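PDB 3RE3: 2-C-methyl-D-erythritol 2,4-cyclodiphosphate synthase from Francisella tularensis subsp. tularensis, which probably catalyses the cyclisation of 4-diphosphocytidyl-2-C-methyl-D-erythritol 2-phosphate to 2-C-methyl-D-erythritol 2,4-cyclodiphosphate with release of CMP, a step of non-mevalonate isoprenoid synthesis. Local coordinates for residues Ala53-Leu58 / Val156-Leu160; Leu83-Lys87 / Leu122-Glu127; Ser96-Ile100 / Ser131-Ile135; Cys102-Ala108 / Glu149-His155. All coordinates share one frame; numbering follows the deposited sequence.

Contact 1: residues Ala53-Leu58 / Val156-Leu160; sequences AILGAL and VVCLL. With NA (sodium ion), chain F.
L160 meets A57 and L58 where the helix of 53-58 ends above the strand of 156-160. Its CB leaves the strand toward the helix, and CG, anti to the carbonyl carbon (chi1 -57°), lies 3.9 Å from A57 CB. Beyond CG the branches part. CD1 does the touching: it is 3.4 Å from A57 CB and equally 3.4 Å from L58 CD2, the two leucine side chains crossing at about a right angle. L160 CD2 reaches across to the next strand, 3.5 Å from S96 O. Two residues earlier, C158 places SG between its backbone N and carbonyl carbon (chi1 58°). This sets the sulfur against the helix backbone, 3.3 Å from A53 O, and beside A53 CB at 3.7 Å, with A57 CB and I54 CG1 also in van der Waals range. V156 CG1 closes the row, 4.0 Å from A53 CB. No hydrogen bond crosses, and every touching residue is buried; A53 and A57 face the alternate strand residues V156, C158 and L160. On the helix, G56 O binds a sodium ion at 2.9 Å, shared with N99 OD1 of the second subunit. The 53-57 turn crosses the 156-160 strand at -44°, with I54 and L58 passing on to helix 79-92, while strand 151-161 runs between strands 6-16 and 96-105.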
loop_
_atom_site.group_PDB
_atom_site.type_symbol
_atom_site.label_atom_id
_atom_site.label_comp_id
_atom_site.label_asym_id
_atom_site.label_seq_id
_atom_site.Cartn_x
_atom_site.Cartn_y
_atom_site.Cartn_z
ATOM N N ALA A 53 -2.046 -11.411 -1.841
ATOM C CA ALA A 53 -1.958 -11.061 -0.426
ATOM C C ALA A 53 -1.919 -12.324 0.432
ATOM O O ALA A 53 -1.151 -12.434 1.394
ATOM C CB ALA A 53 -3.128 -10.174 -0.018
ATOM N N ILE A 54 -2.761 -13.277 0.066
ATOM C CA ILE A 54 -2.883 -14.519 0.808
ATOM C C ILE A 54 -1.616 -15.369 0.689
ATOM O O ILE A 54 -1.066 -15.799 1.695
ATOM C CB ILE A 54 -4.141 -15.285 0.383
ATOM C CG1 ILE A 54 -5.368 -14.619 1.011
ATOM C CG2 ILE A 54 -4.058 -16.738 0.801
ATOM C CD1 ILE A 54 -6.691 -15.074 0.449
ATOM N N LEU A 55 -1.139 -15.593 -0.529
ATOM C CA LEU A 55 0.109 -16.315 -0.714
ATOM C C LEU A 55 1.227 -15.513 -0.094
ATOM O O LEU A 55 2.194 -16.069 0.413
ATOM C CB LEU A 55 0.388 -16.549 -2.188
ATOM C CG LEU A 55 -0.736 -17.327 -2.864
ATOM C CD1 LEU A 55 -0.626 -17.315 -4.366
ATOM C CD2 LEU A 55 -0.753 -18.747 -2.358
ATOM N N GLY A 56 1.093 -14.195 -0.135
ATOM C CA GLY A 56 2.075 -13.348 0.508
ATOM C C GLY A 56 2.162 -13.635 1.997
ATOM O O GLY A 56 3.227 -13.918 2.527
ATOM N N ALA A 57 1.027 -13.561 2.671
ATOM C CA ALA A 57 0.976 -13.849 4.100
ATOM C C ALA A 57 1.601 -15.205 4.466
ATOM O O ALA A 57 2.253 -15.321 5.489
ATOM C CB ALA A 57 -0.466 -13.771 4.599
ATOM N N LEU A 58 1.433 -16.199 3.597
ATOM C CA LEU A 58 1.945 -17.549 3.815
ATOM C C LEU A 58 3.407 -17.795 3.393
ATOM O O LEU A 58 3.873 -18.920 3.504
ATOM C CB LEU A 58 1.073 -18.562 3.061
ATOM C CG LEU A 58 -0.446 -18.596 3.252
ATOM C CD1 LEU A 58 -1.072 -19.684 2.395
ATOM C CD2 LEU A 58 -0.821 -18.811 4.704
ATOM N N VAL A 156 -4.704 -4.917 -1.679
ATOM C CA VAL A 156 -5.335 -5.781 -0.695
ATOM C C VAL A 156 -4.371 -6.017 0.455
ATOM O O VAL A 156 -3.172 -6.208 0.245
ATOM C CB VAL A 156 -5.748 -7.148 -1.282
ATOM C CG1 VAL A 156 -6.426 -8.001 -0.210
ATOM C CG2 VAL A 156 -6.668 -6.963 -2.466
ATOM N N VAL A 157 -4.903 -5.971 1.669
ATOM C CA VAL A 157 -4.211 -6.492 2.837
ATOM C C VAL A 157 -5.076 -7.577 3.480
ATOM O O VAL A 157 -6.298 -7.436 3.602
ATOM C CB VAL A 157 -3.906 -5.396 3.870
ATOM C CG1 VAL A 157 -2.761 -4.528 3.403
ATOM C CG2 VAL A 157 -5.160 -4.572 4.175
ATOM N N CYS A 158 -4.444 -8.671 3.874
ATOM C CA CYS A 158 -5.142 -9.712 4.616
ATOM C C CYS A 158 -4.405 -9.978 5.905
ATOM O O CYS A 158 -3.194 -9.762 5.987
ATOM C CB CYS A 158 -5.244 -11.008 3.814
ATOM S SG CYS A 158 -3.664 -11.637 3.330
ATOM N N LEU A 159 -5.153 -10.410 6.919
ATOM C CA LEU A 159 -4.579 -10.893 8.177
ATOM C C LEU A 159 -4.983 -12.343 8.376
ATOM O O LEU A 159 -6.165 -12.660 8.374
ATOM C CB LEU A 159 -5.074 -10.067 9.351
ATOM C CG LEU A 159 -4.344 -10.207 10.677
ATOM C CD1 LEU A 159 -2.838 -10.061 10.517
ATOM C CD2 LEU A 159 -4.864 -9.169 11.652
ATOM N N LEU A 160 -4.000 -13.218 8.547
ATOM C CA LEU A 160 -4.252 -14.650 8.752
ATOM C C LEU A 160 -3.938 -15.111 10.187
ATOM O O LEU A 160 -3.061 -14.551 10.842
ATOM C CB LEU A 160 -3.421 -15.460 7.765
ATOM C CG LEU A 160 -3.640 -15.152 6.285
ATOM C CD1 LEU A 160 -2.820 -16.121 5.424
ATOM C CD2 LEU A 160 -5.124 -15.238 5.939
HETATM NA NA NA F . 5.244 -13.612 4.620
#

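Contact 2: residues Leu83-Lys87 / Leu122-Glu127; sequences LAEIK and LANILE
L83 points toward the 122-126 turn of helix 115-126 and touches three side chains there. Its CG stands anti to the backbone N (chi1 -166°), which carries both methyls across to the second helix. CD2 meets L122 CD2 at 3.8 Å and CD1 meets L126 CD2 at 4.0 Å; L83 crosses each of these leucines at about a right angle. I125 comes in more obliquely, its CG2 branch lying 4.2 Å from L83 CG and also against A84. One turn on, the contact becomes polar. K87 bends at chi2 and brings its aliphatic chain past L126 O. A water joins the two, 2.6 Å from K87 NZ and 2.7 Å from L126 O, to which it donates. E127, in a Schellman motif with positive phi, turns its extended side chain across the lysine. Its OE2 lies 3.5 Å from K87 CE but 4.5 Å from K87 NZ, beyond a salt bridge, so the carboxylate meets the chain and not the ammonium. K87 NZ also forms a long, weak ion pair with D91. Segments 83-87 and 122-126 cross at -40°. On the inner side L83 rests on L50 and C51 of helix 45-57, and L122 on I47 of that helix and I133 of strand 133-138.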
loop_
_atom_site.group_PDB
_atom_site.type_symbol
_atom_site.label_atom_id
_atom_site.label_comp_id
_atom_site.label_asym_id
_atom_site.label_seq_id
_atom_site.Cartn_x
_atom_site.Cartn_y
_atom_site.Cartn_z
ATOM N N LEU A 83 -9.096 -18.255 -6.908
ATOM C CA LEU A 83 -9.432 -17.922 -5.542
ATOM C C LEU A 83 -9.809 -19.189 -4.768
ATOM O O LEU A 83 -9.490 -19.334 -3.584
ATOM C CB LEU A 83 -10.573 -16.920 -5.523
ATOM C CG LEU A 83 -10.738 -16.293 -4.163
ATOM C CD1 LEU A 83 -9.395 -15.761 -3.705
ATOM C CD2 LEU A 83 -11.772 -15.193 -4.232
ATOM N N ALA A 84 -10.471 -20.121 -5.445
ATOM C CA ALA A 84 -10.858 -21.356 -4.796
ATOM C C ALA A 84 -9.643 -22.257 -4.574
ATOM O O ALA A 84 -9.575 -22.988 -3.588
ATOM C CB ALA A 84 -11.939 -22.064 -5.587
ATOM N N GLU A 85 -8.668 -22.203 -5.469
ATOM C CA GLU A 85 -7.458 -22.974 -5.229
ATOM C C GLU A 85 -6.660 -22.371 -4.084
ATOM O O GLU A 85 -6.112 -23.091 -3.263
ATOM C CB GLU A 85 -6.612 -23.099 -6.492
ATOM C CG GLU A 85 -6.752 -24.450 -7.177
ATOM C CD GLU A 85 -8.202 -24.881 -7.346
ATOM O OE1 GLU A 85 -8.493 -26.077 -7.122
ATOM O OE2 GLU A 85 -9.051 -24.033 -7.703
ATOM N N ILE A 86 -6.608 -21.046 -4.023
ATOM C CA ILE A 86 -5.947 -20.369 -2.916
ATOM C C ILE A 86 -6.630 -20.699 -1.579
ATOM O O ILE A 86 -5.972 -20.805 -0.542
ATOM C CB ILE A 86 -5.839 -18.836 -3.163
ATOM C CG1 ILE A 86 -4.575 -18.530 -3.957
ATOM C CG2 ILE A 86 -5.795 -18.059 -1.863
ATOM C CD1 ILE A 86 -4.585 -19.116 -5.352
ATOM N N LYS A 87 -7.947 -20.882 -1.603
ATOM C CA LYS A 87 -8.673 -21.300 -0.405
ATOM C C LYS A 87 -8.186 -22.673 0.085
ATOM O O LYS A 87 -8.005 -22.885 1.279
ATOM C CB LYS A 87 -10.182 -21.304 -0.677
ATOM C CG LYS A 87 -11.026 -22.132 0.289
ATOM C CD LYS A 87 -10.948 -21.599 1.696
ATOM C CE LYS A 87 -11.884 -22.351 2.608
ATOM N NZ LYS A 87 -11.703 -21.927 4.021
ATOM N N LEU A 122 -17.074 -13.102 -2.912
ATOM C CA LEU A 122 -15.790 -13.570 -2.424
ATOM C C LEU A 122 -15.892 -14.177 -1.023
ATOM O O LEU A 122 -15.238 -15.173 -0.727
ATOM C CB LEU A 122 -14.754 -12.448 -2.451
ATOM C CG LEU A 122 -14.653 -11.537 -3.681
ATOM C CD1 LEU A 122 -13.750 -10.364 -3.347
ATOM C CD2 LEU A 122 -14.161 -12.256 -4.927
ATOM N N ALA A 123 -16.696 -13.573 -0.160
ATOM C CA ALA A 123 -16.910 -14.140 1.162
ATOM C C ALA A 123 -17.400 -15.578 1.025
ATOM O O ALA A 123 -17.063 -16.443 1.833
ATOM C CB ALA A 123 -17.921 -13.319 1.954
ATOM N N ASN A 124 -18.222 -15.812 0.008
ATOM C CA ASN A 124 -18.781 -17.127 -0.217
ATOM C C ASN A 124 -17.697 -18.115 -0.590
ATOM O O ASN A 124 -17.564 -19.162 0.027
ATOM C CB ASN A 124 -19.858 -17.083 -1.299
ATOM C CG ASN A 124 -20.596 -18.398 -1.436
ATOM O OD1 ASN A 124 -21.445 -18.728 -0.620
ATOM N ND2 ASN A 124 -20.271 -19.155 -2.467
ATOM N N ILE A 125 -16.915 -17.774 -1.603
ATOM C CA ILE A 125 -15.870 -18.679 -2.083
ATOM C C ILE A 125 -14.880 -18.969 -0.961
ATOM O O ILE A 125 -14.390 -20.085 -0.814
ATOM C CB ILE A 125 -15.085 -18.103 -3.267
ATOM C CG1 ILE A 125 -15.986 -17.973 -4.489
ATOM C CG2 ILE A 125 -13.884 -18.990 -3.584
ATOM C CD1 ILE A 125 -15.742 -16.709 -5.272
ATOM N N LEU A 126 -14.589 -17.939 -0.177
ATOM C CA LEU A 126 -13.586 -18.018 0.864
ATOM C C LEU A 126 -14.177 -18.566 2.153
ATOM O O LEU A 126 -13.451 -18.896 3.096
ATOM C CB LEU A 126 -12.989 -16.639 1.111
ATOM C CG LEU A 126 -12.087 -16.093 0.006
ATOM C CD1 LEU A 126 -11.641 -14.676 0.335
ATOM C CD2 LEU A 126 -10.888 -17.018 -0.178
ATOM N N GLU A 127 -15.502 -18.650 2.184
ATOM C CA GLU A 127 -16.210 -19.177 3.338
ATOM C C GLU A 127 -15.847 -18.410 4.597
ATOM O O GLU A 127 -15.429 -18.994 5.590
ATOM C CB GLU A 127 -15.901 -20.656 3.494
ATOM C CG GLU A 127 -16.273 -21.451 2.271
ATOM C CD GLU A 127 -15.672 -22.827 2.281
ATOM O OE1 GLU A 127 -15.855 -23.548 3.294
ATOM O OE2 GLU A 127 -15.006 -23.174 1.280
HETATM O O HOH W 1 -11.090 -19.390 4.338
#

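Contact 3: residues Ser96-Ile100 / Ser131-Ile135; sequences SISNI and SQINI. With NA (sodium ion), chain B.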
loop_
_atom_site.group_PDB
_atom_site.type_symbol
_atom_site.label_atom_id
_atom_site.label_comp_id
_atom_site.label_asym_id
_atom_site.label_seq_id
_atom_site.Cartn_x
_atom_site.Cartn_y
_atom_site.Cartn_z
ATOM N N SER A 96 -6.246 -19.536 8.829
ATOM C CA SER A 96 -7.589 -19.028 8.604
ATOM C C SER A 96 -7.527 -17.536 8.288
ATOM O O SER A 96 -6.584 -16.840 8.662
ATOM C CB SER A 96 -8.457 -19.218 9.854
ATOM O OG SER A 96 -8.673 -20.584 10.181
ATOM N N ILE A 97 -8.545 -17.029 7.613
ATOM C CA ILE A 97 -8.643 -15.590 7.447
ATOM C C ILE A 97 -9.248 -14.927 8.676
ATOM O O ILE A 97 -10.366 -15.223 9.069
ATOM C CB ILE A 97 -9.486 -15.217 6.213
ATOM C CG1 ILE A 97 -8.729 -15.593 4.946
ATOM C CG2 ILE A 97 -9.844 -13.729 6.232
ATOM C CD1 ILE A 97 -9.628 -15.946 3.834
ATOM N N SER A 98 -8.505 -14.009 9.265
ATOM C CA SER A 98 -9.085 -13.112 10.234
ATOM C C SER A 98 -9.937 -12.093 9.480
ATOM O O SER A 98 -11.154 -12.057 9.632
ATOM C CB SER A 98 -7.986 -12.417 11.012
ATOM O OG SER A 98 -8.542 -11.515 11.939
ATOM N N ASN A 99 -9.293 -11.266 8.657
ATOM C CA ASN A 99 -10.024 -10.312 7.820
ATOM C C ASN A 99 -9.257 -9.836 6.595
ATOM O O ASN A 99 -8.039 -9.958 6.517
ATOM C CB ASN A 99 -10.531 -9.119 8.640
ATOM C CG ASN A 99 -9.488 -8.028 8.808
ATOM O OD1 ASN A 99 -9.662 -6.924 8.310
ATOM N ND2 ASN A 99 -8.414 -8.323 9.529
ATOM N N ILE A 100 -9.986 -9.295 5.629
ATOM C CA ILE A 100 -9.384 -8.782 4.411
ATOM C C ILE A 100 -9.851 -7.368 4.128
ATOM O O ILE A 100 -11.049 -7.088 4.204
ATOM C CB ILE A 100 -9.762 -9.650 3.213
ATOM C CG1 ILE A 100 -9.143 -11.034 3.368
ATOM C CG2 ILE A 100 -9.310 -8.980 1.924
ATOM C CD1 ILE A 100 -9.695 -12.041 2.413
ATOM N N SER A 131 -18.523 -9.573 6.680
ATOM C CA SER A 131 -17.949 -8.547 7.531
ATOM C C SER A 131 -16.455 -8.755 7.718
ATOM O O SER A 131 -15.747 -7.899 8.248
ATOM C CB SER A 131 -18.655 -8.522 8.883
ATOM O OG SER A 131 -18.646 -9.805 9.490
ATOM N N GLN A 132 -15.976 -9.905 7.278
ATOM C CA GLN A 132 -14.560 -10.179 7.328
ATOM C C GLN A 132 -13.807 -9.740 6.083
ATOM O O GLN A 132 -12.585 -9.853 6.053
ATOM C CB GLN A 132 -14.334 -11.660 7.490
ATOM C CG GLN A 132 -14.582 -12.191 8.873
ATOM C CD GLN A 132 -14.393 -13.680 8.892
ATOM O OE1 GLN A 132 -15.307 -14.432 8.565
ATOM N NE2 GLN A 132 -13.188 -14.118 9.221
ATOM N N ILE A 133 -14.522 -9.291 5.047
ATOM C CA ILE A 133 -13.861 -8.742 3.849
ATOM C C ILE A 133 -14.390 -7.384 3.386
ATOM O O ILE A 133 -15.511 -7.260 2.911
ATOM C CB ILE A 133 -13.850 -9.711 2.646
ATOM C CG1 ILE A 133 -13.413 -8.948 1.398
ATOM C CG2 ILE A 133 -15.223 -10.337 2.416
ATOM C CD1 ILE A 133 -12.943 -9.848 0.263
ATOM N N ASN A 134 -13.549 -6.374 3.504
ATOM C CA ASN A 134 -13.945 -5.016 3.205
ATOM C C ASN A 134 -13.399 -4.616 1.851
ATOM O O ASN A 134 -12.239 -4.892 1.536
ATOM C CB ASN A 134 -13.392 -4.081 4.273
ATOM C CG ASN A 134 -14.097 -2.770 4.303
ATOM O OD1 ASN A 134 -15.146 -2.639 4.930
ATOM N ND2 ASN A 134 -13.537 -1.778 3.614
ATOM N N ILE A 135 -14.241 -3.962 1.057
ATOM C CA ILE A 135 -13.867 -3.474 -0.266
ATOM C C ILE A 135 -14.282 -2.025 -0.364
ATOM O O ILE A 135 -15.476 -1.707 -0.298
ATOM C CB ILE A 135 -14.631 -4.221 -1.378
ATOM C CG1 ILE A 135 -14.316 -5.722 -1.376
ATOM C CG2 ILE A 135 -14.312 -3.629 -2.704
ATOM C CD1 ILE A 135 -15.209 -6.514 -2.317
HETATM NA NA NA B . -12.194 -6.105 6.940
#
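Q132 grips the segment 96-100 twice, by its side chain and by its backbone. Its NE2 donates to S98 O over 2.9 Å in a nearly straight bond (168°); S98 O lies almost in the amide plane of Q132, yet NE2 sits above the plane of that carbonyl, 40° out of it. With CG anti to its carbonyl carbon and the chain extended beyond, the glutamine lies alongside the strand, CG 3.5 Å from the same S98 O. The backbone bonds follow: I100 N to Q132 O at 2.7 Å and N134 N to I100 O at 2.7 Å, flanking the parallel bridge of I100 with I133. These isoleucines lie side by side and point the same way, I100 CG2 4.1 Å from I133 CD1. Outward, Q132 OE1 is held by the backbone N of Q129, which fixes the rotation of the amide. S98 and N99 form a classic beta bulge opposite L159, and N99 OD1 binds a sodium ion at 3.0 Å together with G56 O of the third subunit. The two strands begin and end a beta-alpha-beta unit whose helix 115-126 packs L126 on I100 and M118 on I135, while strand 151-161 flanks 96-105 on its other side.

Contact 4: residues Cys102-Ala108 / Glu149-His155; sequences CTIIAQA and EEGIATH
T103 and I105 pair with H155 and A153 as antiparallel hydrogen-bonded pairs, on strands that run nearly antiparallel (167° between the 102-105 and 151-155 directions), with four backbone bonds such as T103 N to H155 O at 2.7 Å. Between them I104 and T154 form a non-hydrogen-bonded pair, their side chains side by side on the face turned to helix 45-57. There T154 CG2, anti to the carbonyl carbon, lies 3.5 Å from I104 CG1. The other face carries T103, I105, A153 and H155. I105 CD1 comes in the plane of the imidazole to its edge, 3.8 Å from H155 CD2, and I105 CB packs on A153 CB at 4.3 Å. This is the central antiparallel strand pair of the four-stranded mixed sheet in the YgbB family fold, and here its T103 and H155 face turns to the inside of the homotrimer. H155 ND1 is hydrogen-bonded to H10 NE2 of its own chain, and the ring meets H155 of both other subunits edge-to-face. T103 OG1 bonds to K136 NZ and to H10 ND1 of the third subunit. Beyond I105 the direct backbone bonding gives way to a water, which accepts from Q107 N at 3.1 Å and donates to G151 O at 2.7 Å. A106 CB still packs against I152 CG2, and the chains of Q107 and E149 cross at about a right angle, Q107 CB 3.8 Å from E149 CG.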
loop_
_atom_site.group_PDB
_atom_site.type_symbol
_atom_site.label_atom_id
_atom_site.label_comp_id
_atom_site.label_asym_id
_atom_site.label_seq_id
_atom_site.Cartn_x
_atom_site.Cartn_y
_atom_site.Cartn_z
ATOM N N CYS A 102 -9.703 -4.296 1.123
ATOM C CA CYS A 102 -9.380 -4.029 -0.282
ATOM C C CYS A 102 -9.642 -2.584 -0.624
ATOM O O CYS A 102 -10.672 -2.014 -0.237
ATOM C CB CYS A 102 -10.209 -4.898 -1.224
ATOM S SG CYS A 102 -10.121 -6.657 -0.921
ATOM N N THR A 103 -8.693 -1.991 -1.343
ATOM C CA THR A 103 -8.881 -0.669 -1.917
ATOM C C THR A 103 -8.740 -0.726 -3.443
ATOM O O THR A 103 -7.666 -0.969 -3.984
ATOM C CB THR A 103 -7.896 0.345 -1.322
ATOM O OG1 THR A 103 -7.963 0.285 0.105
ATOM C CG2 THR A 103 -8.221 1.763 -1.791
ATOM N N ILE A 104 -9.850 -0.509 -4.124
ATOM C CA ILE A 104 -9.847 -0.372 -5.568
ATOM C C ILE A 104 -9.578 1.072 -5.956
ATOM O O ILE A 104 -10.273 1.978 -5.505
ATOM C CB ILE A 104 -11.197 -0.782 -6.148
ATOM C CG1 ILE A 104 -11.517 -2.218 -5.732
ATOM C CG2 ILE A 104 -11.202 -0.611 -7.664
ATOM C CD1 ILE A 104 -12.910 -2.644 -6.074
ATOM N N ILE A 105 -8.557 1.277 -6.779
ATOM C CA ILE A 105 -8.214 2.611 -7.256
ATOM C C ILE A 105 -8.579 2.790 -8.726
ATOM O O ILE A 105 -7.959 2.191 -9.600
ATOM C CB ILE A 105 -6.713 2.865 -7.064
ATOM C CG1 ILE A 105 -6.315 2.455 -5.642
ATOM C CG2 ILE A 105 -6.370 4.321 -7.391
ATOM C CD1 ILE A 105 -4.892 2.726 -5.295
ATOM N N ALA A 106 -9.603 3.595 -8.988
ATOM C CA ALA A 106 -10.098 3.783 -10.355
ATOM C C ALA A 106 -10.723 5.149 -10.568
ATOM O O ALA A 106 -11.413 5.648 -9.689
ATOM C CB ALA A 106 -11.103 2.724 -10.675
ATOM N N GLN A 107 -10.510 5.751 -11.738
ATOM C CA GLN A 107 -11.243 6.969 -12.066
ATOM C C GLN A 107 -12.617 6.559 -12.570
ATOM O O GLN A 107 -13.592 7.306 -12.466
ATOM C CB GLN A 107 -10.489 7.826 -13.081
ATOM C CG GLN A 107 -10.951 9.267 -13.116
ATOM C CD GLN A 107 -10.712 9.983 -11.803
ATOM O OE1 GLN A 107 -9.757 9.693 -11.083
ATOM N NE2 GLN A 107 -11.581 10.929 -11.488
ATOM N N ALA A 108 -12.672 5.337 -13.092
ATOM C CA ALA A 108 -13.910 4.726 -13.558
ATOM C C ALA A 108 -13.596 3.301 -14.037
ATOM O O ALA A 108 -12.424 2.953 -14.184
ATOM C CB ALA A 108 -14.539 5.564 -14.667
ATOM N N GLU A 149 -7.560 7.583 -16.780
ATOM C CA GLU A 149 -8.380 6.425 -17.096
ATOM C C GLU A 149 -7.680 5.426 -17.994
ATOM O O GLU A 149 -8.315 4.786 -18.823
ATOM C CB GLU A 149 -9.700 6.833 -17.741
ATOM C CG GLU A 149 -10.549 7.778 -16.925
ATOM C CD GLU A 149 -12.024 7.753 -17.331
ATOM O OE1 GLU A 149 -12.457 6.767 -17.967
ATOM O OE2 GLU A 149 -12.754 8.718 -17.008
ATOM N N GLU A 150 -6.373 5.291 -17.828
ATOM C CA GLU A 150 -5.608 4.326 -18.607
ATOM C C GLU A 150 -5.697 2.922 -18.016
ATOM O O GLU A 150 -5.440 1.930 -18.694
ATOM C CB GLU A 150 -4.155 4.798 -18.777
ATOM C CG GLU A 150 -4.063 6.064 -19.648
ATOM C CD GLU A 150 -2.718 6.811 -19.560
ATOM O OE1 GLU A 150 -1.794 6.342 -18.865
ATOM O OE2 GLU A 150 -2.588 7.888 -20.205
ATOM N N GLY A 151 -6.085 2.838 -16.751
ATOM C CA GLY A 151 -6.156 1.559 -16.071
ATOM C C GLY A 151 -6.626 1.706 -14.640
ATOM O O GLY A 151 -6.972 2.809 -14.209
ATOM N N ILE A 152 -6.634 0.593 -13.909
ATOM C CA ILE A 152 -7.007 0.591 -12.503
ATOM C C ILE A 152 -6.071 -0.269 -11.671
ATOM O O ILE A 152 -5.393 -1.158 -12.188
ATOM C CB ILE A 152 -8.434 0.074 -12.289
ATOM C CG1 ILE A 152 -8.574 -1.321 -12.878
ATOM C CG2 ILE A 152 -9.448 1.011 -12.916
ATOM C CD1 ILE A 152 -9.968 -1.814 -12.830
ATOM N N ALA A 153 -6.043 0.008 -10.374
ATOM C CA ALA A 153 -5.212 -0.754 -9.471
ATOM C C ALA A 153 -6.042 -1.169 -8.285
ATOM O O ALA A 153 -7.103 -0.602 -8.026
ATOM C CB ALA A 153 -4.036 0.071 -9.016
ATOM N N THR A 154 -5.565 -2.179 -7.576
ATOM C CA THR A 154 -6.152 -2.547 -6.291
ATOM C C THR A 154 -5.047 -2.892 -5.324
ATOM O O THR A 154 -4.044 -3.502 -5.701
ATOM C CB THR A 154 -7.147 -3.727 -6.368
ATOM O OG1 THR A 154 -6.607 -4.762 -7.191
ATOM C CG2 THR A 154 -8.446 -3.282 -6.964
ATOM N N HIS A 155 -5.239 -2.447 -4.087
ATOM C CA HIS A 155 -4.445 -2.866 -2.944
ATOM C C HIS A 155 -5.278 -3.787 -2.053
ATOM O O HIS A 155 -6.418 -3.481 -1.706
ATOM C CB HIS A 155 -4.029 -1.658 -2.119
ATOM C CG HIS A 155 -2.859 -0.909 -2.673
ATOM N ND1 HIS A 155 -1.562 -1.210 -2.330
ATOM C CD2 HIS A 155 -2.796 0.154 -3.513
ATOM C CE1 HIS A 155 -0.741 -0.372 -2.945
ATOM N NE2 HIS A 155 -1.465 0.458 -3.673
HETATM O O HOH W 2 -9.000 4.590 -14.153
#

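Contacts 1 and 3 are buried and contact 4 largely so, whereas contact 2 runs from apolar side chains to a water-bridged, charged rim. Contacts 3 and 4 divide strand 96-105: parallel to 133-138 on one edge, antiparallel to 151-161 on the other, both held by backbone bonds. Contacts 1 and 2 instead join helices by side chains without a direct hydrogen bond, one to the sheet and one to another helix, and meet through I54 and I86. Contact 2 also touches contact 3, L126 lying on I97. Subunit contacts belong to 1, 3 and 4: sodium sites link 1 and 3 across chains, while contact 4 adds histidine rings.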